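Local coordinates for protein ribose transcriptional regulator (Enterococcus faecium DO, PDB 4RK1) that binds ribose and probably acts as a DNA-binding transcriptional repressor of the LacI type, at residues Y219-M224 against T234-I239; F240-T245 against K264-R269; M118-L123 against F274-L279; F168-G173 against L195-Y200. All blocks are in the same frame, centred on the assembly; numbering follows the deposited sequence.

Interaction 1 of 4, residues Y219-M224 against T234-I239; sequences YDNIDM and TIAQPI. With RIB (alpha-D-ribofuranose), chain K.
Asp220 and Ala236 pair in parallel, their CA atoms 4.8 Å apart, where residues 219-224 leave strand 215-218 and run beside the end of strand 233-236. Asp220 N donates to Ile235 O at 2.7 Å, and Asp220 O takes Gln237 N at 3.0 Å, the donor standing well above the carbonyl plane.

Ile235 lies over one face of the Tyr219 ring, its CB 3.8 Å from the ring centroid in a CH-pi contact displaced toward the rim. Tyr219 reaches it with CG anti to the backbone N (chi1 -152°). On the other side of the backbone Asn221 CB meets Ala236 CB at 3.5 Å, and a water links Asn221 ND2 to Gln237 O; Asn221 OD1 is bonded to Arg273. Thr234 OG1 is taken by Asp193.

Asp220 and Gln237 extend side by side in the same direction, toward the ribose. Ribose O3 donates to Asp220 OD1 at 2.6 Å, while Asp94, Asn139, Arg143 and Asn192 hold the sugar from elsewhere. With Asp220 N and O both bonded across to residues 234-239, its buried carboxyl group is held where OD1 can accept from the sugar.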
loop_
_atom_site.group_PDB
_atom_site.type_symbol
_atom_site.label_atom_id
_atom_site.label_comp_id
_atom_site.label_asym_id
_atom_site.label_seq_id
_atom_site.Cartn_x
_atom_site.Cartn_y
_atom_site.Cartn_z
ATOM N N TYR B 219 0.556 15.818 -0.281
ATOM C CA TYR B 219 0.431 15.697 -1.736
ATOM C C TYR B 219 0.098 14.265 -2.118
ATOM O O TYR B 219 0.795 13.328 -1.688
ATOM C CB TYR B 219 1.736 16.129 -2.442
ATOM C CG TYR B 219 1.532 16.675 -3.841
ATOM C CD1 TYR B 219 1.299 15.824 -4.926
ATOM C CD2 TYR B 219 1.562 18.054 -4.080
ATOM C CE1 TYR B 219 1.113 16.331 -6.208
ATOM C CE2 TYR B 219 1.374 18.571 -5.349
ATOM C CZ TYR B 219 1.152 17.718 -6.414
ATOM O OH TYR B 219 0.951 18.268 -7.668
ATOM N N ASP B 220 -0.976 14.139 -2.911
ATOM C CA ASP B 220 -1.457 12.916 -3.603
ATOM C C ASP B 220 -2.962 12.728 -3.401
ATOM O O ASP B 220 -3.672 12.427 -4.344
ATOM C CB ASP B 220 -0.766 11.614 -3.170
ATOM C CG ASP B 220 0.640 11.481 -3.702
ATOM O OD1 ASP B 220 1.045 12.265 -4.603
ATOM O OD2 ASP B 220 1.341 10.582 -3.194
ATOM N N ASN B 221 -3.415 12.901 -2.161
ATOM C CA ASN B 221 -4.741 12.493 -1.725
ATOM C C ASN B 221 -4.943 10.978 -1.782
ATOM O O ASN B 221 -5.943 10.494 -2.295
ATOM C CB ASN B 221 -5.843 13.215 -2.519
ATOM C CG ASN B 221 -7.213 13.058 -1.885
ATOM O OD1 ASN B 221 -7.359 13.142 -0.664
ATOM N ND2 ASN B 221 -8.220 12.812 -2.708
ATOM N N ILE B 222 -3.995 10.221 -1.246
ATOM C CA ILE B 222 -4.220 8.782 -1.062
ATOM C C ILE B 222 -5.348 8.605 -0.040
ATOM O O ILE B 222 -5.625 9.518 0.745
ATOM C CB ILE B 222 -2.924 8.017 -0.680
ATOM C CG1 ILE B 222 -2.300 8.545 0.626
ATOM C CG2 ILE B 222 -1.914 8.108 -1.818
ATOM C CD1 ILE B 222 -1.200 7.659 1.181
ATOM N N ASP B 223 -6.035 7.465 -0.092
ATOM C CA ASP B 223 -7.224 7.221 0.753
ATOM C C ASP B 223 -7.002 7.492 2.243
ATOM O O ASP B 223 -7.883 8.039 2.917
ATOM C CB ASP B 223 -7.722 5.765 0.591
ATOM C CG ASP B 223 -8.452 5.527 -0.717
ATOM O OD1 ASP B 223 -8.694 6.495 -1.463
ATOM O OD2 ASP B 223 -8.789 4.359 -1.002
HETATM N N MSE B 224 -5.827 7.125 2.750
HETATM C CA MSE B 224 -5.505 7.274 4.186
HETATM C C MSE B 224 -5.672 8.677 4.729
HETATM O O MSE B 224 -5.900 8.851 5.943
HETATM C CB MSE B 224 -4.094 6.730 4.446
HETATM C CG MSE B 224 -3.767 6.507 5.920
HETATM SE SE MSE B 224 -4.778 4.971 6.646
HETATM C CE MSE B 224 -4.810 5.434 8.564
ATOM N N THR B 234 -4.501 18.384 1.450
ATOM C CA THR B 234 -3.549 17.856 0.479
ATOM C C THR B 234 -3.884 18.283 -0.952
ATOM O O THR B 234 -4.975 18.777 -1.218
ATOM C CB THR B 234 -3.490 16.305 0.583
ATOM O OG1 THR B 234 -2.423 15.797 -0.218
ATOM C CG2 THR B 234 -4.810 15.658 0.151
ATOM N N ILE B 235 -2.919 18.117 -1.852
ATOM C CA ILE B 235 -3.142 18.293 -3.292
ATOM C C ILE B 235 -3.485 16.947 -3.906
ATOM O O ILE B 235 -2.687 16.022 -3.886
ATOM C CB ILE B 235 -1.895 18.870 -3.989
ATOM C CG1 ILE B 235 -1.447 20.165 -3.301
ATOM C CG2 ILE B 235 -2.142 19.070 -5.476
ATOM C CD1 ILE B 235 -2.528 21.216 -3.158
ATOM N N ALA B 236 -4.692 16.830 -4.446
ATOM C CA ALA B 236 -5.142 15.568 -4.994
ATOM C C ALA B 236 -4.632 15.392 -6.415
ATOM O O ALA B 236 -4.895 16.218 -7.265
ATOM C CB ALA B 236 -6.666 15.495 -4.986
ATOM N N GLN B 237 -3.888 14.316 -6.652
ATOM C CA GLN B 237 -3.673 13.801 -7.990
ATOM C C GLN B 237 -4.835 12.864 -8.295
ATOM O O GLN B 237 -5.319 12.182 -7.394
ATOM C CB GLN B 237 -2.371 13.009 -8.059
ATOM C CG GLN B 237 -1.104 13.830 -7.921
ATOM C CD GLN B 237 0.124 13.032 -8.301
ATOM O OE1 GLN B 237 0.912 12.619 -7.443
ATOM N NE2 GLN B 237 0.282 12.784 -9.587
ATOM N N PRO B 238 -5.298 12.820 -9.554
ATOM C CA PRO B 238 -6.360 11.872 -9.896
ATOM C C PRO B 238 -5.731 10.496 -10.163
ATOM O O PRO B 238 -5.534 10.102 -11.323
ATOM C CB PRO B 238 -6.964 12.479 -11.166
ATOM C CG PRO B 238 -5.801 13.156 -11.829
ATOM C CD PRO B 238 -4.915 13.657 -10.707
ATOM N N ILE B 239 -5.423 9.781 -9.088
ATOM C CA ILE B 239 -4.473 8.656 -9.134
ATOM C C ILE B 239 -5.023 7.497 -9.955
ATOM O O ILE B 239 -4.370 6.985 -10.858
ATOM C CB ILE B 239 -4.135 8.107 -7.729
ATOM C CG1 ILE B 239 -3.697 9.227 -6.782
ATOM C CG2 ILE B 239 -3.028 7.057 -7.828
ATOM C CD1 ILE B 239 -3.687 8.821 -5.330
HETATM O O5 RIB K . 3.525 9.597 -3.329
HETATM C C5 RIB K . 4.594 9.082 -4.133
HETATM C C4 RIB K . 5.033 10.168 -5.009
HETATM O O4 RIB K . 6.086 9.728 -5.884
HETATM C C3 RIB K . 3.733 10.496 -5.728
HETATM O O3 RIB K . 3.461 11.848 -5.414
HETATM C C2 RIB K . 4.038 10.173 -7.176
HETATM O O2 RIB K . 3.660 11.214 -8.062
HETATM C C1 RIB K . 5.520 9.746 -7.206
HETATM O O1 RIB K . 6.296 10.513 -8.106
HETATM O O HOH W 1 -7.386 11.854 -5.519
#

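Interaction 2 of 4, residues F240-T245 against K264-R269; sequences FELGQT and KRLPVR
Glu241 O is gripped twice by Thr245, one turn further along helix 239-255. Thr245 OG1 donates to it at 2.7 Å, and Thr245 N gives the regular helical bond; the two come from opposite faces of the carbonyl plane. The hydroxyl gets there because OG1 sits anti to the carbonyl carbon of its own residue (chi1 -56°), which leaves CG2 anti to the backbone N. Thr245 therefore has its polar branch tied back to the helix and can offer carbon to the strand: CG2 lies 4.1 Å from Lys264 CD, with the two side chains meeting at a slant.

From the strand, Leu266 makes the largest part of the contact, and no hydrogen bond crosses between the segments. Leu266 CD1 comes down on the helix backbone, 3.9 Å from Leu242 CA, and touches Leu242 CD1 at 4.2 Å. The same methyl passes Thr245 OG1, the two side chains sliding by each other in opposite directions, while Leu266 CD2 approaches the carboxylate end of Glu241.

Helix 240-245 runs nearly antiparallel to strand 264-266, at 167°, with the axes 10.3 Å apart. This is a helix laid over the sheet of the N-terminal subdomain in the two-lobed sugar-binding fold of the LacI family. Strand 103-107, next to 263-271 in the sheet, adds Val105, which touches Leu242, Thr245 and Leu266 alike. On another flank helix 20-33 packs against the helix, with Leu25 on Leu242 and Asp31 bonded to Gln244 NE2.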
loop_
_atom_site.group_PDB
_atom_site.type_symbol
_atom_site.label_atom_id
_atom_site.label_comp_id
_atom_site.label_asym_id
_atom_site.label_seq_id
_atom_site.Cartn_x
_atom_site.Cartn_y
_atom_site.Cartn_z
ATOM N N PHE B 240 -6.238 7.087 -9.622
ATOM C CA PHE B 240 -6.878 5.968 -10.292
ATOM C C PHE B 240 -7.053 6.288 -11.774
ATOM O O PHE B 240 -6.763 5.453 -12.631
ATOM C CB PHE B 240 -8.231 5.685 -9.610
ATOM C CG PHE B 240 -8.958 4.474 -10.143
ATOM C CD1 PHE B 240 -8.637 3.203 -9.697
ATOM C CD2 PHE B 240 -9.995 4.616 -11.061
ATOM C CE1 PHE B 240 -9.325 2.092 -10.157
ATOM C CE2 PHE B 240 -10.677 3.506 -11.536
ATOM C CZ PHE B 240 -10.342 2.244 -11.084
ATOM N N GLU B 241 -7.514 7.505 -12.067
ATOM C CA GLU B 241 -7.724 7.961 -13.449
ATOM C C GLU B 241 -6.431 8.034 -14.234
ATOM O O GLU B 241 -6.427 7.767 -15.426
ATOM C CB GLU B 241 -8.392 9.344 -13.483
ATOM C CG GLU B 241 -8.819 9.807 -14.874
ATOM C CD GLU B 241 -9.285 11.256 -14.918
ATOM O OE1 GLU B 241 -9.431 11.882 -13.851
ATOM O OE2 GLU B 241 -9.506 11.776 -16.030
ATOM N N LEU B 242 -5.350 8.433 -13.563
ATOM C CA LEU B 242 -4.016 8.432 -14.151
ATOM C C LEU B 242 -3.641 7.030 -14.624
ATOM O O LEU B 242 -3.150 6.846 -15.738
ATOM C CB LEU B 242 -2.999 8.951 -13.127
ATOM C CG LEU B 242 -1.523 8.949 -13.494
ATOM C CD1 LEU B 242 -1.279 9.827 -14.706
ATOM C CD2 LEU B 242 -0.700 9.425 -12.306
ATOM N N GLY B 243 -3.908 6.039 -13.789
ATOM C CA GLY B 243 -3.690 4.643 -14.168
ATOM C C GLY B 243 -4.534 4.198 -15.340
ATOM O O GLY B 243 -4.027 3.603 -16.292
ATOM N N GLN B 244 -5.828 4.494 -15.280
ATOM C CA GLN B 244 -6.732 4.208 -16.395
ATOM C C GLN B 244 -6.253 4.847 -17.701
ATOM O O GLN B 244 -6.252 4.207 -18.745
ATOM C CB GLN B 244 -8.130 4.729 -16.098
ATOM C CG GLN B 244 -8.892 3.990 -15.010
ATOM C CD GLN B 244 -10.277 4.579 -14.827
ATOM O OE1 GLN B 244 -10.422 5.779 -14.601
ATOM N NE2 GLN B 244 -11.298 3.747 -14.953
ATOM N N THR B 245 -5.868 6.117 -17.632
ATOM C CA THR B 245 -5.463 6.863 -18.818
ATOM C C THR B 245 -4.215 6.263 -19.427
ATOM O O THR B 245 -4.135 6.074 -20.649
ATOM C CB THR B 245 -5.240 8.355 -18.492
ATOM O OG1 THR B 245 -6.426 8.891 -17.911
ATOM C CG2 THR B 245 -4.920 9.138 -19.732
ATOM N N LYS B 264 -0.532 13.545 -22.464
ATOM C CA LYS B 264 -1.726 14.024 -21.795
ATOM C C LYS B 264 -1.337 14.610 -20.460
ATOM O O LYS B 264 -0.395 14.146 -19.831
ATOM C CB LYS B 264 -2.747 12.903 -21.624
ATOM C CG LYS B 264 -3.416 12.531 -22.936
ATOM C CD LYS B 264 -4.760 11.837 -22.756
ATOM C CE LYS B 264 -5.727 12.205 -23.877
ATOM N NZ LYS B 264 -6.424 11.016 -24.437
ATOM N N ARG B 265 -2.026 15.665 -20.051
ATOM C CA ARG B 265 -1.783 16.233 -18.732
ATOM C C ARG B 265 -3.100 16.341 -17.997
ATOM O O ARG B 265 -4.051 16.901 -18.517
ATOM C CB ARG B 265 -1.070 17.590 -18.803
ATOM C CG ARG B 265 -0.543 18.032 -17.435
ATOM C CD ARG B 265 0.451 19.179 -17.520
ATOM N NE ARG B 265 1.751 18.763 -18.052
ATOM C CZ ARG B 265 2.770 18.285 -17.334
ATOM N NH1 ARG B 265 3.899 17.954 -17.952
ATOM N NH2 ARG B 265 2.686 18.129 -16.012
ATOM N N LEU B 266 -3.152 15.772 -16.793
ATOM C CA LEU B 266 -4.364 15.776 -15.986
ATOM C C LEU B 266 -4.199 16.796 -14.868
ATOM O O LEU B 266 -3.082 17.017 -14.384
ATOM C CB LEU B 266 -4.630 14.388 -15.403
ATOM C CG LEU B 266 -4.681 13.228 -16.398
ATOM C CD1 LEU B 266 -4.827 11.916 -15.647
ATOM C CD2 LEU B 266 -5.814 13.395 -17.396
ATOM N N PRO B 267 -5.304 17.439 -14.471
ATOM C CA PRO B 267 -5.224 18.467 -13.465
ATOM C C PRO B 267 -5.151 17.884 -12.070
ATOM O O PRO B 267 -5.550 16.749 -11.839
ATOM C CB PRO B 267 -6.550 19.225 -13.646
ATOM C CG PRO B 267 -7.498 18.158 -14.070
ATOM C CD PRO B 267 -6.680 17.308 -15.005
ATOM N N VAL B 268 -4.651 18.684 -11.146
ATOM C CA VAL B 268 -4.679 18.352 -9.727
ATOM C C VAL B 268 -5.741 19.230 -9.110
ATOM O O VAL B 268 -6.305 20.090 -9.788
ATOM C CB VAL B 268 -3.315 18.584 -9.053
ATOM C CG1 VAL B 268 -2.269 17.670 -9.670
ATOM C CG2 VAL B 268 -2.883 20.041 -9.151
ATOM N N ARG B 269 -6.016 19.031 -7.829
ATOM C CA ARG B 269 -6.877 19.965 -7.118
ATOM C C ARG B 269 -6.651 19.965 -5.638
ATOM O O ARG B 269 -6.193 18.995 -5.048
ATOM C CB ARG B 269 -8.349 19.691 -7.382
ATOM C CG ARG B 269 -8.859 18.353 -6.906
ATOM C CD ARG B 269 -10.180 18.002 -7.587
ATOM N NE ARG B 269 -10.025 17.940 -9.046
ATOM C CZ ARG B 269 -10.371 18.895 -9.915
ATOM N NH1 ARG B 269 -10.151 18.707 -11.212
ATOM N NH2 ARG B 269 -10.931 20.037 -9.516
#

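Interaction 3 of 4, residues M118-L123 against F274-L279; sequences MHLLSL and FSTAPL
Leu123 and Thr276 carry most of this contact, with Pro278 at its margin. Leu123, near the C-terminal end of helix 109-122, points at residues 274-279 and divides its two methyls between Thr276 and Pro278. CD1 lies 3.6 Å from Thr276 CB, the side chains crossing at about a right angle, and CD2 rests 3.9 Å from Pro278 CD on the proline ring. The Leu123 backbone takes part as well: Leu279 N donates to Leu123 O at 2.9 Å in a nearly straight bond of 166°. Pro278 CA adds a CH...O contact to that same oxygen.

Thr276 is also met tip to tip by His119. Its OG1 lies in the plane of the imidazole at the ring edge, 2.8 Å from His119 NE2, in a hydrogen bond where either atom could be the donor. Thr276 CG2 lies 3.9 Å from His119 CD2. Within the helix, His119 O accepts from Ser122 OG and from Leu123 N, both on one face of its plane.

Next to the contact, Ala277 is bonded through N to Ser215 OG and through O to His125, while Leu120 turns in to Ser215 and Ile217. Here the C-terminal tail of the chain lies across the end of a helix that packs on the central sheet, in the C-terminal lobe of a periplasmic-binding-protein-like domain.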
loop_
_atom_site.group_PDB
_atom_site.type_symbol
_atom_site.label_atom_id
_atom_site.label_comp_id
_atom_site.label_asym_id
_atom_site.label_seq_id
_atom_site.Cartn_x
_atom_site.Cartn_y
_atom_site.Cartn_z
HETATM N N MSE B 118 0.203 28.738 -2.010
HETATM C CA MSE B 118 -0.781 29.826 -1.908
HETATM C C MSE B 118 -1.708 29.610 -0.740
HETATM O O MSE B 118 -2.108 30.571 -0.063
HETATM C CB MSE B 118 -1.573 30.020 -3.206
HETATM C CG MSE B 118 -0.713 30.424 -4.403
HETATM SE SE MSE B 118 0.121 32.211 -4.237
HETATM C CE MSE B 118 -1.537 33.225 -4.603
ATOM N N HIS B 119 -2.040 28.350 -0.460
ATOM C CA HIS B 119 -2.894 28.033 0.678
ATOM C C HIS B 119 -2.227 28.381 2.021
ATOM O O HIS B 119 -2.815 29.083 2.855
ATOM C CB HIS B 119 -3.282 26.554 0.660
ATOM C CG HIS B 119 -4.123 26.139 1.828
ATOM N ND1 HIS B 119 -5.426 26.555 1.995
ATOM C CD2 HIS B 119 -3.841 25.352 2.894
ATOM C CE1 HIS B 119 -5.914 26.036 3.109
ATOM N NE2 HIS B 119 -4.972 25.302 3.673
ATOM N N LEU B 120 -1.007 27.893 2.230
ATOM C CA LEU B 120 -0.270 28.194 3.461
ATOM C C LEU B 120 -0.021 29.695 3.632
ATOM O O LEU B 120 -0.155 30.230 4.734
ATOM C CB LEU B 120 1.067 27.433 3.504
ATOM C CG LEU B 120 0.996 25.909 3.731
ATOM C CD1 LEU B 120 2.380 25.285 3.675
ATOM C CD2 LEU B 120 0.324 25.573 5.051
ATOM N N LEU B 121 0.342 30.368 2.547
ATOM C CA LEU B 121 0.604 31.805 2.590
ATOM C C LEU B 121 -0.672 32.609 2.836
ATOM O O LEU B 121 -0.632 33.586 3.573
ATOM C CB LEU B 121 1.297 32.273 1.311
ATOM C CG LEU B 121 2.692 31.693 1.106
ATOM C CD1 LEU B 121 3.114 31.744 -0.359
ATOM C CD2 LEU B 121 3.718 32.375 1.999
ATOM N N SER B 122 -1.806 32.187 2.271
ATOM C CA SER B 122 -3.081 32.862 2.539
ATOM C C SER B 122 -3.452 32.783 4.013
ATOM O O SER B 122 -4.173 33.641 4.527
ATOM C CB SER B 122 -4.220 32.258 1.724
ATOM O OG SER B 122 -4.573 30.981 2.227
ATOM N N LEU B 123 -2.971 31.743 4.686
ATOM C CA LEU B 123 -3.236 31.558 6.116
ATOM C C LEU B 123 -2.290 32.355 7.016
ATOM O O LEU B 123 -2.454 32.359 8.238
ATOM C CB LEU B 123 -3.174 30.067 6.472
ATOM C CG LEU B 123 -4.308 29.222 5.883
ATOM C CD1 LEU B 123 -3.991 27.752 6.062
ATOM C CD2 LEU B 123 -5.656 29.569 6.496
ATOM N N PHE B 274 -8.486 19.480 7.457
ATOM C CA PHE B 274 -8.423 20.049 8.806
ATOM C C PHE B 274 -7.037 20.099 9.418
ATOM O O PHE B 274 -6.897 20.297 10.628
ATOM C CB PHE B 274 -9.396 19.277 9.691
ATOM C CG PHE B 274 -10.829 19.505 9.311
ATOM C CD1 PHE B 274 -11.475 20.675 9.679
ATOM C CD2 PHE B 274 -11.515 18.581 8.534
ATOM C CE1 PHE B 274 -12.792 20.908 9.305
ATOM C CE2 PHE B 274 -12.833 18.807 8.159
ATOM C CZ PHE B 274 -13.471 19.972 8.551
ATOM N N SER B 275 -6.013 19.990 8.576
ATOM C CA SER B 275 -4.631 19.969 9.038
ATOM C C SER B 275 -3.944 21.319 8.870
ATOM O O SER B 275 -2.751 21.436 9.149
ATOM C CB SER B 275 -3.832 18.880 8.317
ATOM O OG SER B 275 -3.776 19.102 6.924
ATOM N N THR B 276 -4.683 22.337 8.429
ATOM C CA THR B 276 -4.146 23.702 8.367
ATOM C C THR B 276 -5.064 24.676 9.079
ATOM O O THR B 276 -6.265 24.442 9.190
ATOM C CB THR B 276 -3.935 24.207 6.913
ATOM O OG1 THR B 276 -5.204 24.419 6.271
ATOM C CG2 THR B 276 -3.117 23.223 6.116
ATOM N N ALA B 277 -4.492 25.784 9.533
ATOM C CA ALA B 277 -5.276 26.856 10.142
ATOM C C ALA B 277 -4.552 28.211 10.037
ATOM O O ALA B 277 -3.331 28.249 9.857
ATOM C CB ALA B 277 -5.572 26.516 11.596
ATOM N N PRO B 278 -5.304 29.328 10.131
ATOM C CA PRO B 278 -4.664 30.642 10.112
ATOM C C PRO B 278 -3.637 30.767 11.224
ATOM O O PRO B 278 -3.887 30.303 12.328
ATOM C CB PRO B 278 -5.821 31.605 10.385
ATOM C CG PRO B 278 -7.047 30.872 9.977
ATOM C CD PRO B 278 -6.768 29.430 10.271
ATOM N N LEU B 279 -2.496 31.384 10.933
ATOM C CA LEU B 279 -1.487 31.637 11.955
ATOM C C LEU B 279 -2.019 32.657 12.964
ATOM O O LEU B 279 -2.590 33.680 12.576
ATOM C CB LEU B 279 -0.202 32.154 11.322
ATOM C CG LEU B 279 0.985 32.418 12.252
ATOM C CD1 LEU B 279 1.423 31.140 12.946
ATOM C CD2 LEU B 279 2.145 33.027 11.477
#

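Interaction 4 of 4, residues F168-G173 against L195-Y200; sequences FSKQGG and LAFGLY. With RIB (alpha-D-ribofuranose), chain K.
Phe168 and Leu195 cross at about a right angle, at a helix-helix junction in the C-terminal lobe of the sugar-binding domain. Leu195 CD1 comes to the edge of the phenyl ring, near its plane, at 3.6 Å from Phe168 CD1. Across the ring from CD1, Phe168 CE2 lies 3.6 Å from ribose O4. Leu195 thus supports a ring of the ribose pocket as a second-shell residue. Its other methyl, CD2, turns to the chain, 3.4 Å from Ser169 O and close to Gly173 N.

Ser169 is the N-cap of helix 170-175. Its OG accepts from Gly172 N at 3.0 Å, in a fairly straight bond of 158°, which starts the helix right after the pocket residue.

Lys170 and Phe197 meet at a slant: Lys170 CD lies at the ring edge of Phe197, 4.2 Å from its CB. The lysine bends at its outer torsions (chi3 -69°, chi4 -61°), and its NZ finds Glu194 in a salt bridge. From a neighbouring subunit Tyr227 packs on Lys170 and Met224 on Phe197, so this end of the junction faces the dimer interface.

Between these side chains the two backbones come into direct contact. Gly173 and Gly198 bring their CA atoms to 4.1 Å, a close glycine-to-glycine approach with no side chain between them. Leu199 CD2 fits beside Gly173 O, and Gly198 CA makes a CH...O contact of 3.1 Å with Lys170 O.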
loop_
_atom_site.group_PDB
_atom_site.type_symbol
_atom_site.label_atom_id
_atom_site.label_comp_id
_atom_site.label_asym_id
_atom_site.label_seq_id
_atom_site.Cartn_x
_atom_site.Cartn_y
_atom_site.Cartn_z
ATOM N N PHE B 168 11.952 9.293 1.211
ATOM C CA PHE B 168 10.607 9.502 0.677
ATOM C C PHE B 168 9.667 8.428 1.253
ATOM O O PHE B 168 9.331 7.460 0.581
ATOM C CB PHE B 168 10.650 9.440 -0.863
ATOM C CG PHE B 168 9.620 10.305 -1.570
ATOM C CD1 PHE B 168 8.833 11.237 -0.892
ATOM C CD2 PHE B 168 9.492 10.219 -2.954
ATOM C CE1 PHE B 168 7.915 12.030 -1.573
ATOM C CE2 PHE B 168 8.585 11.014 -3.638
ATOM C CZ PHE B 168 7.793 11.921 -2.950
ATOM N N SER B 169 9.281 8.588 2.510
ATOM C CA SER B 169 8.496 7.557 3.202
ATOM C C SER B 169 7.943 8.116 4.492
ATOM O O SER B 169 8.352 9.187 4.926
ATOM C CB SER B 169 9.379 6.345 3.527
ATOM O OG SER B 169 10.387 6.708 4.459
ATOM N N LYS B 170 7.029 7.376 5.114
ATOM C CA LYS B 170 6.539 7.726 6.444
ATOM C C LYS B 170 7.700 7.852 7.439
ATOM O O LYS B 170 7.770 8.805 8.211
ATOM C CB LYS B 170 5.556 6.669 6.951
ATOM C CG LYS B 170 4.263 6.592 6.168
ATOM C CD LYS B 170 3.200 5.761 6.879
ATOM C CE LYS B 170 3.529 4.279 6.930
ATOM N NZ LYS B 170 3.668 3.634 5.603
ATOM N N GLN B 171 8.596 6.871 7.432
ATOM C CA GLN B 171 9.754 6.891 8.320
ATOM C C GLN B 171 10.577 8.167 8.094
ATOM O O GLN B 171 11.013 8.806 9.052
ATOM C CB GLN B 171 10.606 5.619 8.125
ATOM C CG GLN B 171 11.820 5.494 9.044
ATOM C CD GLN B 171 11.465 5.063 10.458
ATOM O OE1 GLN B 171 10.610 4.200 10.664
ATOM N NE2 GLN B 171 12.135 5.653 11.443
ATOM N N GLY B 172 10.772 8.543 6.834
ATOM C CA GLY B 172 11.520 9.753 6.505
ATOM C C GLY B 172 10.882 11.002 7.086
ATOM O O GLY B 172 11.576 11.881 7.587
ATOM N N GLY B 173 9.554 11.076 7.037
ATOM C CA GLY B 173 8.823 12.202 7.628
ATOM C C GLY B 173 8.967 12.235 9.134
ATOM O O GLY B 173 9.183 13.292 9.739
ATOM N N LEU B 195 5.017 11.180 3.706
ATOM C CA LEU B 195 5.834 12.110 4.484
ATOM C C LEU B 195 5.001 12.831 5.533
ATOM O O LEU B 195 5.420 12.955 6.680
ATOM C CB LEU B 195 6.513 13.128 3.573
ATOM C CG LEU B 195 7.709 12.613 2.767
ATOM C CD1 LEU B 195 8.085 13.636 1.713
ATOM C CD2 LEU B 195 8.915 12.325 3.663
ATOM N N ALA B 196 3.816 13.308 5.156
ATOM C CA ALA B 196 2.974 13.991 6.125
ATOM C C ALA B 196 2.585 13.070 7.285
ATOM O O ALA B 196 2.556 13.518 8.440
ATOM C CB ALA B 196 1.731 14.586 5.458
ATOM N N PHE B 197 2.268 11.806 6.990
ATOM C CA PHE B 197 1.876 10.861 8.047
ATOM C C PHE B 197 3.030 10.673 9.048
ATOM O O PHE B 197 2.812 10.595 10.252
ATOM C CB PHE B 197 1.488 9.499 7.493
ATOM C CG PHE B 197 0.351 9.519 6.497
ATOM C CD1 PHE B 197 -0.542 10.576 6.428
ATOM C CD2 PHE B 197 0.184 8.449 5.623
ATOM C CE1 PHE B 197 -1.572 10.570 5.510
ATOM C CE2 PHE B 197 -0.845 8.438 4.706
ATOM C CZ PHE B 197 -1.726 9.499 4.646
ATOM N N GLY B 198 4.249 10.594 8.528
ATOM C CA GLY B 198 5.455 10.584 9.359
ATOM C C GLY B 198 5.533 11.745 10.320
ATOM O O GLY B 198 5.841 11.561 11.502
ATOM N N LEU B 199 5.230 12.940 9.820
ATOM C CA LEU B 199 5.194 14.140 10.644
ATOM C C LEU B 199 4.118 14.079 11.704
ATOM O O LEU B 199 4.349 14.484 12.841
ATOM C CB LEU B 199 4.985 15.390 9.793
ATOM C CG LEU B 199 6.191 15.882 9.001
ATOM C CD1 LEU B 199 5.747 17.003 8.073
ATOM C CD2 LEU B 199 7.295 16.355 9.933
ATOM N N TYR B 200 2.937 13.589 11.344
ATOM C CA TYR B 200 1.890 13.431 12.340
ATOM C C TYR B 200 2.411 12.621 13.518
ATOM O O TYR B 200 2.211 12.997 14.666
ATOM C CB TYR B 200 0.673 12.713 11.772
ATOM C CG TYR B 200 -0.393 13.564 11.113
ATOM C CD1 TYR B 200 -0.084 14.494 10.131
ATOM C CD2 TYR B 200 -1.736 13.369 11.426
ATOM C CE1 TYR B 200 -1.077 15.236 9.505
ATOM C CE2 TYR B 200 -2.731 14.090 10.803
ATOM C CZ TYR B 200 -2.403 15.015 9.835
ATOM O OH TYR B 200 -3.405 15.732 9.223
HETATM O O5 RIB K . 3.525 9.597 -3.329
HETATM C C5 RIB K . 4.594 9.082 -4.133
HETATM C C4 RIB K . 5.033 10.168 -5.009
HETATM O O4 RIB K . 6.086 9.728 -5.884
HETATM C C3 RIB K . 3.733 10.496 -5.728
HETATM O O3 RIB K . 3.461 11.848 -5.414
HETATM C C2 RIB K . 4.038 10.173 -7.176
HETATM O O2 RIB K . 3.660 11.214 -8.062
HETATM C C1 RIB K . 5.520 9.746 -7.206
HETATM O O1 RIB K . 6.296 10.513 -8.106
#

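Interactions 1 and 4 are buried and both touch the ribose, one through a carboxyl group that accepts a hydrogen bond from the sugar, the other with an aromatic ring. They meet directly where Ile222 packs on Phe197, and both reach the second subunit. Interactions 2 and 3 lie at the surface: the first is methyl packing with no bond across it, the second mixes leucine packing with two hydrogen bonds. Strands 233-236 and 263-271 are neighbours in the sheet, which joins interactions 1 and 2 side by side. Interaction 3 closes a long loop of chain that contains the other three. Interactions 2 and 4 lie on opposite sides of the chain's centre.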